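Local structure of flavin-dependent thymidylate synthase (Thermus thermophilus, 6J61) at residues 77-91 and 166-180. The protein probably catalyses the FAD- and NADPH-dependent reductive methylation of dUMP to dTMP with methylenetetrahydrofolate as methyl donor, as a homotetrameric ThyX enzyme. Sequence-based numbering, arbitrary orientation.
Sequences ARQWFRHRTASVNEI and TEFYWKQDLHNLFHF. With FAD (flavin-adenine dinucleotide), chain N; PO4 (phosphate ion), chain L.
Trp80 is wedged among three aromatic rings: the edge of Phe168 meets one face, Phe180 lies in an offset stack over the opposite face (planes at 26°), and the ring's own NE1 edge points into the face of Trp170, with NE1 3.1 Å from Trp170 CE2. The Ala86 methyl lies over the other face of Trp170, modelled too close for the spacing to be trusted. Phe81 presents its edge to the face of Phe168 (planes at 81°), and Phe180 turns its edge to the face of His83, with FAD C5' over the opposite face, toward its rim. Trp170 enters this cluster with CG anti to the backbone N (chi1 -178°), which carries the indole to the NE1 edge of Trp80, while its NE1 donates to Gln172 OE1 at 2.9 Å from above the amide plane. Gln172 NE2 in turn gives a bent bond to Thr85 OG1, and that hydroxyl donates to FAD O2A at 2.7 Å, so second-shell Gln172 probably helps to orient it. A leucine at Trp170 would probably leave Trp80 NE1 without an aromatic face and Gln172 OE1 without its donor, freeing the amide to turn away from Thr85. Beside the cluster, strands 87-90 and 166-173 pair antiparallel, Ser87 and Lys171 exchanging two backbone bonds. The whole illustrates how an aromatic core can support a cofactor site: here the ThyX motif, whose 87-90 strand joins the sheet and whose His83 and Thr85 pack on helix 174-184, presents Arg84 N and Thr85 OG1 to the FAD diphosphate, the binding site characteristic of flavin-dependent thymidylate synthases.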
loop_
_atom_site.group_PDB
_atom_site.type_symbol
_atom_site.label_atom_id
_atom_site.label_comp_id
_atom_site.label_asym_id
_atom_site.label_seq_id
_atom_site.Cartn_x
_atom_site.Cartn_y
_atom_site.Cartn_z
ATOM N N ALA A 77 7.254 13.412 -14.360
ATOM C CA ALA A 77 6.855 12.029 -14.123
ATOM C C ALA A 77 7.387 11.491 -12.801
ATOM O O ALA A 77 6.690 10.755 -12.106
ATOM C CB ALA A 77 7.326 11.147 -15.263
ATOM N N ARG A 78 8.617 11.859 -12.458
ATOM C CA ARG A 78 9.236 11.401 -11.224
ATOM C C ARG A 78 8.556 11.904 -9.948
ATOM O O ARG A 78 8.523 11.188 -8.939
ATOM C CB ARG A 78 10.726 11.766 -11.217
ATOM C CG ARG A 78 11.546 10.832 -12.089
ATOM C CD ARG A 78 12.972 11.301 -12.285
ATOM N NE ARG A 78 13.780 11.245 -11.071
ATOM C CZ ARG A 78 14.308 12.311 -10.472
ATOM N NH1 ARG A 78 14.107 13.525 -10.969
ATOM N NH2 ARG A 78 15.052 12.159 -9.385
ATOM N N GLN A 79 8.022 13.125 -9.983
ATOM C CA GLN A 79 7.336 13.680 -8.822
ATOM C C GLN A 79 5.978 13.017 -8.761
ATOM O O GLN A 79 5.442 12.723 -7.697
ATOM C CB GLN A 79 7.147 15.184 -8.981
ATOM C CG GLN A 79 8.393 15.875 -9.465
ATOM C CD GLN A 79 8.274 17.373 -9.404
ATOM O OE1 GLN A 79 7.273 17.939 -9.839
ATOM N NE2 GLN A 79 9.300 18.032 -8.870
ATOM N N TRP A 80 5.425 12.784 -9.933
ATOM C CA TRP A 80 4.140 12.153 -10.021
ATOM C C TRP A 80 4.216 10.733 -9.461
ATOM O O TRP A 80 3.303 10.283 -8.762
ATOM C CB TRP A 80 3.696 12.108 -11.482
ATOM C CG TRP A 80 2.223 11.950 -11.679
ATOM C CD1 TRP A 80 1.386 11.077 -11.036
ATOM C CD2 TRP A 80 1.416 12.658 -12.620
ATOM N NE1 TRP A 80 0.102 11.199 -11.524
ATOM C CE2 TRP A 80 0.095 12.164 -12.498
ATOM C CE3 TRP A 80 1.678 13.657 -13.559
ATOM C CZ2 TRP A 80 -0.956 12.642 -13.281
ATOM C CZ3 TRP A 80 0.632 14.127 -14.340
ATOM C CH2 TRP A 80 -0.667 13.621 -14.197
ATOM N N PHE A 81 5.305 10.030 -9.758
ATOM C CA PHE A 81 5.444 8.648 -9.311
ATOM C C PHE A 81 5.758 8.478 -7.829
ATOM O O PHE A 81 5.745 7.359 -7.321
ATOM C CB PHE A 81 6.482 7.906 -10.171
ATOM C CG PHE A 81 6.099 7.786 -11.625
ATOM C CD1 PHE A 81 4.880 8.282 -12.091
ATOM C CD2 PHE A 81 6.972 7.204 -12.540
ATOM C CE1 PHE A 81 4.539 8.202 -13.453
ATOM C CE2 PHE A 81 6.639 7.120 -13.901
ATOM C CZ PHE A 81 5.422 7.621 -14.353
ATOM N N ARG A 82 6.030 9.586 -7.142
ATOM C CA ARG A 82 6.310 9.550 -5.706
ATOM C C ARG A 82 5.069 9.060 -4.973
ATOM O O ARG A 82 5.141 8.672 -3.812
ATOM C CB ARG A 82 6.678 10.944 -5.184
ATOM C CG ARG A 82 8.057 11.437 -5.590
ATOM C CD ARG A 82 9.156 10.600 -4.952
ATOM N NE ARG A 82 10.474 10.860 -5.537
ATOM C CZ ARG A 82 11.045 12.057 -5.592
ATOM N NH1 ARG A 82 10.418 13.117 -5.094
ATOM N NH2 ARG A 82 12.239 12.193 -6.153
ATOM N N HIS A 83 3.934 9.111 -5.664
ATOM C CA HIS A 83 2.648 8.679 -5.134
ATOM C C HIS A 83 2.520 7.193 -5.423
ATOM O O HIS A 83 2.267 6.771 -6.558
ATOM C CB HIS A 83 1.518 9.467 -5.797
ATOM C CG HIS A 83 1.586 10.939 -5.532
ATOM N ND1 HIS A 83 0.864 11.550 -4.530
ATOM C CD2 HIS A 83 2.334 11.914 -6.103
ATOM C CE1 HIS A 83 1.164 12.836 -4.494
ATOM N NE2 HIS A 83 2.054 13.083 -5.437
ATOM N N ARG A 84 2.689 6.414 -4.363
ATOM C CA ARG A 84 2.682 4.967 -4.419
ATOM C C ARG A 84 1.333 4.277 -4.471
ATOM O O ARG A 84 1.263 3.105 -4.840
ATOM C CB ARG A 84 3.470 4.435 -3.219
ATOM C CG ARG A 84 4.936 4.845 -3.209
ATOM C CD ARG A 84 5.535 4.729 -1.813
ATOM N NE ARG A 84 4.887 5.653 -0.881
ATOM C CZ ARG A 84 5.245 5.829 0.388
ATOM N NH1 ARG A 84 6.258 5.142 0.895
ATOM N NH2 ARG A 84 4.578 6.689 1.153
ATOM N N THR A 85 0.270 4.986 -4.114
ATOM C CA THR A 85 -1.056 4.381 -4.084
ATOM C C THR A 85 -1.714 4.220 -5.447
ATOM O O THR A 85 -2.885 3.864 -5.538
ATOM C CB THR A 85 -2.013 5.183 -3.172
ATOM O OG1 THR A 85 -2.077 6.542 -3.629
ATOM C CG2 THR A 85 -1.536 5.145 -1.712
ATOM N N ALA A 86 -0.968 4.469 -6.509
ATOM C CA ALA A 86 -1.530 4.340 -7.835
ATOM C C ALA A 86 -0.912 3.193 -8.647
ATOM O O ALA A 86 0.101 2.614 -8.268
ATOM C CB ALA A 86 -1.368 5.658 -8.586
ATOM N N SER A 87 -1.552 2.863 -9.759
ATOM C CA SER A 87 -1.055 1.825 -10.644
ATOM C C SER A 87 -0.593 2.565 -11.897
ATOM O O SER A 87 -1.356 3.312 -12.510
ATOM C CB SER A 87 -2.164 0.820 -10.973
ATOM O OG SER A 87 -2.566 0.095 -9.815
ATOM N N VAL A 88 0.664 2.383 -12.267
ATOM C CA VAL A 88 1.188 3.079 -13.426
ATOM C C VAL A 88 1.854 2.123 -14.389
ATOM O O VAL A 88 2.338 1.068 -13.978
ATOM C CB VAL A 88 2.215 4.171 -12.998
ATOM C CG1 VAL A 88 2.944 3.736 -11.752
ATOM C CG2 VAL A 88 3.246 4.393 -14.088
ATOM N N ASN A 89 1.816 2.472 -15.677
ATOM C CA ASN A 89 2.492 1.702 -16.712
ATOM C C ASN A 89 3.072 2.703 -17.685
ATOM O O ASN A 89 2.349 3.445 -18.335
ATOM C CB ASN A 89 1.566 0.739 -17.444
ATOM C CG ASN A 89 2.353 -0.317 -18.212
ATOM O OD1 ASN A 89 2.864 -0.067 -19.306
ATOM N ND2 ASN A 89 2.492 -1.492 -17.615
ATOM N N GLU A 90 4.391 2.728 -17.763
ATOM C CA GLU A 90 5.084 3.678 -18.607
ATOM C C GLU A 90 5.793 3.062 -19.810
ATOM O O GLU A 90 6.180 1.894 -19.787
ATOM C CB GLU A 90 6.083 4.448 -17.734
ATOM C CG GLU A 90 7.103 5.289 -18.477
ATOM C CD GLU A 90 7.869 6.229 -17.557
ATOM O OE1 GLU A 90 8.325 5.776 -16.483
ATOM O OE2 GLU A 90 8.018 7.421 -17.909
ATOM N N ILE A 91 5.938 3.865 -20.861
ATOM C CA ILE A 91 6.636 3.467 -22.074
ATOM C C ILE A 91 8.102 3.258 -21.698
ATOM O O ILE A 91 8.793 4.212 -21.348
ATOM C CB ILE A 91 6.529 4.584 -23.154
ATOM C CG1 ILE A 91 5.245 4.395 -23.959
ATOM C CG2 ILE A 91 7.740 4.579 -24.070
ATOM C CD1 ILE A 91 5.092 5.357 -25.101
ATOM N N THR A 166 7.473 11.655 -21.869
ATOM C CA THR A 166 7.235 10.234 -21.650
ATOM C C THR A 166 5.739 10.027 -21.444
ATOM O O THR A 166 5.030 10.954 -21.063
ATOM C CB THR A 166 8.012 9.717 -20.416
ATOM O OG1 THR A 166 7.704 8.334 -20.198
ATOM C CG2 THR A 166 7.641 10.516 -19.172
ATOM N N GLU A 167 5.248 8.823 -21.715
ATOM C CA GLU A 167 3.823 8.563 -21.550
ATOM C C GLU A 167 3.576 7.410 -20.616
ATOM O O GLU A 167 4.412 6.514 -20.491
ATOM C CB GLU A 167 3.155 8.211 -22.874
ATOM C CG GLU A 167 3.364 9.184 -23.986
ATOM C CD GLU A 167 2.568 8.795 -25.216
ATOM O OE1 GLU A 167 2.872 9.335 -26.295
ATOM O OE2 GLU A 167 1.641 7.955 -25.106
ATOM N N PHE A 168 2.402 7.428 -19.990
ATOM C CA PHE A 168 2.000 6.374 -19.079
ATOM C C PHE A 168 0.507 6.377 -18.766
ATOM O O PHE A 168 -0.211 7.337 -19.045
ATOM C CB PHE A 168 2.784 6.479 -17.768
ATOM C CG PHE A 168 2.635 7.811 -17.064
ATOM C CD1 PHE A 168 3.512 8.856 -17.336
ATOM C CD2 PHE A 168 1.655 7.992 -16.085
ATOM C CE1 PHE A 168 3.430 10.070 -16.637
ATOM C CE2 PHE A 168 1.561 9.201 -15.381
ATOM C CZ PHE A 168 2.456 10.245 -15.657
ATOM N N TYR A 169 0.054 5.268 -18.198
ATOM C CA TYR A 169 -1.326 5.106 -17.772
ATOM C C TYR A 169 -1.296 5.267 -16.258
ATOM O O TYR A 169 -0.488 4.635 -15.582
ATOM C CB TYR A 169 -1.839 3.709 -18.138
ATOM C CG TYR A 169 -2.588 3.660 -19.447
ATOM C CD1 TYR A 169 -2.127 4.368 -20.560
ATOM C CD2 TYR A 169 -3.761 2.908 -19.575
ATOM C CE1 TYR A 169 -2.818 4.336 -21.764
ATOM C CE2 TYR A 169 -4.461 2.862 -20.781
ATOM C CZ TYR A 169 -3.985 3.580 -21.872
ATOM O OH TYR A 169 -4.662 3.548 -23.080
ATOM N N TRP A 170 -2.165 6.117 -15.732
ATOM C CA TRP A 170 -2.230 6.357 -14.301
ATOM C C TRP A 170 -3.620 5.946 -13.819
ATOM O O TRP A 170 -4.635 6.499 -14.247
ATOM C CB TRP A 170 -1.946 7.844 -14.033
ATOM C CG TRP A 170 -1.918 8.263 -12.584
ATOM C CD1 TRP A 170 -2.920 8.880 -11.879
ATOM C CD2 TRP A 170 -0.840 8.080 -11.663
ATOM N NE1 TRP A 170 -2.527 9.091 -10.574
ATOM C CE2 TRP A 170 -1.256 8.608 -10.415
ATOM C CE3 TRP A 170 0.441 7.521 -11.768
ATOM C CZ2 TRP A 170 -0.439 8.589 -9.285
ATOM C CZ3 TRP A 170 1.261 7.504 -10.633
ATOM C CH2 TRP A 170 0.814 8.034 -9.411
ATOM N N LYS A 171 -3.654 4.940 -12.948
ATOM C CA LYS A 171 -4.906 4.423 -12.381
ATOM C C LYS A 171 -4.946 4.714 -10.882
ATOM O O LYS A 171 -4.087 4.245 -10.129
ATOM C CB LYS A 171 -5.005 2.912 -12.603
ATOM C CG LYS A 171 -6.387 2.351 -12.323
ATOM C CD LYS A 171 -6.569 1.864 -10.890
ATOM C CE LYS A 171 -5.949 0.510 -10.683
ATOM N NZ LYS A 171 -5.922 0.101 -9.252
ATOM N N GLN A 172 -5.950 5.465 -10.443
ATOM C CA GLN A 172 -6.039 5.812 -9.032
ATOM C C GLN A 172 -7.459 6.070 -8.549
ATOM O O GLN A 172 -8.277 6.618 -9.273
ATOM C CB GLN A 172 -5.163 7.044 -8.774
ATOM C CG GLN A 172 -4.941 7.389 -7.321
ATOM C CD GLN A 172 -3.801 8.359 -7.160
ATOM O OE1 GLN A 172 -3.693 9.325 -7.922
ATOM N NE2 GLN A 172 -2.938 8.116 -6.176
ATOM N N ASP A 173 -7.734 5.672 -7.313
ATOM C CA ASP A 173 -9.044 5.855 -6.708
ATOM C C ASP A 173 -9.264 7.307 -6.301
ATOM O O ASP A 173 -8.315 8.035 -6.028
ATOM C CB ASP A 173 -9.200 4.917 -5.504
ATOM C CG ASP A 173 -8.230 5.229 -4.376
ATOM O OD1 ASP A 173 -8.456 6.223 -3.648
ATOM O OD2 ASP A 173 -7.241 4.476 -4.217
ATOM N N LEU A 174 -10.528 7.720 -6.268
ATOM C CA LEU A 174 -10.889 9.099 -5.940
ATOM C C LEU A 174 -10.274 9.655 -4.639
ATOM O O LEU A 174 -9.813 10.802 -4.595
ATOM C CB LEU A 174 -12.417 9.240 -5.911
ATOM C CG LEU A 174 -12.951 10.664 -5.703
ATOM C CD1 LEU A 174 -12.253 11.647 -6.644
ATOM C CD2 LEU A 174 -14.456 10.667 -5.927
ATOM N N HIS A 175 -10.269 8.835 -3.595
ATOM C CA HIS A 175 -9.703 9.226 -2.315
ATOM C C HIS A 175 -8.231 9.628 -2.456
ATOM O O HIS A 175 -7.812 10.690 -1.995
ATOM C CB HIS A 175 -9.842 8.069 -1.334
ATOM C CG HIS A 175 -9.024 8.226 -0.092
ATOM N ND1 HIS A 175 -8.934 9.419 0.594
ATOM C CD2 HIS A 175 -8.291 7.329 0.608
ATOM C CE1 HIS A 175 -8.179 9.249 1.664
ATOM N NE2 HIS A 175 -7.777 7.990 1.696
ATOM N N ASN A 176 -7.450 8.777 -3.108
ATOM C CA ASN A 176 -6.034 9.050 -3.309
ATOM C C ASN A 176 -5.774 10.071 -4.407
ATOM O O ASN A 176 -4.715 10.699 -4.451
ATOM C CB ASN A 176 -5.292 7.743 -3.592
ATOM C CG ASN A 176 -5.114 6.913 -2.338
ATOM O OD1 ASN A 176 -4.389 7.307 -1.437
ATOM N ND2 ASN A 176 -5.797 5.777 -2.262
ATOM N N LEU A 177 -6.739 10.244 -5.299
ATOM C CA LEU A 177 -6.573 11.216 -6.355
ATOM C C LEU A 177 -6.771 12.588 -5.719
ATOM O O LEU A 177 -6.098 13.539 -6.080
ATOM C CB LEU A 177 -7.589 10.958 -7.477
ATOM C CG LEU A 177 -7.555 11.846 -8.725
ATOM C CD1 LEU A 177 -6.148 11.902 -9.302
ATOM C CD2 LEU A 177 -8.539 11.309 -9.748
ATOM N N PHE A 178 -7.689 12.690 -4.762
ATOM C CA PHE A 178 -7.917 13.966 -4.076
ATOM C C PHE A 178 -6.653 14.349 -3.311
ATOM O O PHE A 178 -6.266 15.522 -3.255
ATOM C CB PHE A 178 -9.084 13.866 -3.085
ATOM C CG PHE A 178 -10.442 14.041 -3.713
ATOM C CD1 PHE A 178 -10.647 14.978 -4.708
ATOM C CD2 PHE A 178 -11.529 13.291 -3.270
ATOM C CE1 PHE A 178 -11.916 15.170 -5.259
ATOM C CE2 PHE A 178 -12.797 13.478 -3.809
ATOM C CZ PHE A 178 -12.991 14.421 -4.807
ATOM N N HIS A 179 -6.025 13.343 -2.710
ATOM C CA HIS A 179 -4.790 13.532 -1.972
ATOM C C HIS A 179 -3.762 14.135 -2.938
ATOM O O HIS A 179 -3.114 15.140 -2.642
ATOM C CB HIS A 179 -4.297 12.181 -1.456
ATOM C CG HIS A 179 -3.044 12.258 -0.642
ATOM N ND1 HIS A 179 -3.014 12.784 0.632
ATOM C CD2 HIS A 179 -1.779 11.855 -0.912
ATOM C CE1 HIS A 179 -1.785 12.698 1.112
ATOM N NE2 HIS A 179 -1.017 12.139 0.196
ATOM N N PHE A 180 -3.635 13.507 -4.101
ATOM C CA PHE A 180 -2.710 13.938 -5.150
ATOM C C PHE A 180 -2.949 15.395 -5.536
ATOM O O PHE A 180 -2.012 16.192 -5.670
ATOM C CB PHE A 180 -2.887 13.042 -6.386
ATOM C CG PHE A 180 -2.116 13.502 -7.590
ATOM C CD1 PHE A 180 -0.744 13.341 -7.656
ATOM C CD2 PHE A 180 -2.766 14.108 -8.650
ATOM C CE1 PHE A 180 -0.028 13.776 -8.758
ATOM C CE2 PHE A 180 -2.057 14.546 -9.753
ATOM C CZ PHE A 180 -0.682 14.377 -9.806
HETATM P PA FAD N . 1.154 8.362 -1.755
HETATM O O1A FAD N . 2.453 7.859 -2.266
HETATM O O2A FAD N . 0.018 8.159 -2.888
HETATM O O5B FAD N . 0.761 7.519 -0.448
HETATM C C5B FAD N . -0.387 8.100 0.174
HETATM C C4B FAD N . -0.463 7.537 1.588
HETATM O O4B FAD N . -0.613 6.102 1.517
HETATM C C3B FAD N . 0.829 7.796 2.346
HETATM O O3B FAD N . 0.851 9.056 3.017
HETATM C C2B FAD N . 0.922 6.613 3.299
HETATM O O2B FAD N . 0.225 6.903 4.517
HETATM C C1B FAD N . 0.278 5.452 2.494
HETATM N N9A FAD N . 1.276 4.580 1.800
HETATM C C8A FAD N . 1.296 4.276 0.459
HETATM N N7A FAD N . 2.294 3.485 0.176
HETATM C C5A FAD N . 2.989 3.217 1.300
HETATM C C6A FAD N . 4.144 2.438 1.612
HETATM N N6A FAD N . 4.807 1.740 0.620
HETATM N N1A FAD N . 4.578 2.393 2.893
HETATM C C2A FAD N . 3.947 3.065 3.869
HETATM N N3A FAD N . 2.858 3.811 3.623
HETATM C C4A FAD N . 2.351 3.916 2.372
HETATM N N1 FAD N . 10.449 13.651 -1.553
HETATM C C2 FAD N . 11.768 13.405 -1.600
HETATM O O2 FAD N . 12.137 12.284 -1.904
HETATM N N3 FAD N . 12.709 14.342 -1.325
HETATM C C4 FAD N . 12.372 15.634 -0.971
HETATM O O4 FAD N . 13.233 16.465 -0.724
HETATM C C4X FAD N . 10.913 15.974 -0.895
HETATM N N5 FAD N . 10.463 17.183 -0.559
HETATM C C5X FAD N . 9.131 17.467 -0.494
HETATM C C6 FAD N . 8.697 18.787 -0.119
HETATM C C7 FAD N . 7.340 19.090 -0.045
HETATM C C7M FAD N . 6.929 20.495 0.356
HETATM C C8 FAD N . 6.352 18.089 -0.346
HETATM C C8M FAD N . 4.872 18.401 -0.270
HETATM C C9 FAD N . 6.745 16.790 -0.716
HETATM C C9A FAD N . 8.136 16.444 -0.799
HETATM N N10 FAD N . 8.576 15.128 -1.168
HETATM C C10 FAD N . 9.951 14.867 -1.222
HETATM C "C1'" FAD N . 7.626 14.035 -1.497
HETATM C "C2'" FAD N . 6.979 13.371 -0.254
HETATM O "O2'" FAD N . 7.980 12.905 0.655
HETATM C "C3'" FAD N . 6.077 12.192 -0.697
HETATM O "O3'" FAD N . 6.884 11.147 -1.270
HETATM C "C4'" FAD N . 5.008 12.658 -1.737
HETATM O "O4'" FAD N . 4.451 13.931 -1.358
HETATM C "C5'" FAD N . 3.881 11.631 -1.832
HETATM O "O5'" FAD N . 3.040 11.792 -0.691
HETATM P P FAD N . 2.394 10.370 -0.295
HETATM O O1P FAD N . 3.457 9.329 -0.185
HETATM O O2P FAD N . 1.655 10.560 1.112
HETATM O O3P FAD N . 1.266 9.976 -1.444
HETATM P P PO4 L . 12.425 16.414 -7.426
HETATM O O1 PO4 L . 11.804 16.759 -8.732
HETATM O O2 PO4 L . 13.903 16.480 -7.553
HETATM O O3 PO4 L . 12.023 15.041 -7.036
HETATM O O4 PO4 L . 11.966 17.373 -6.388
HETATM O O HOH W 1 -1.667 9.946 -3.724
#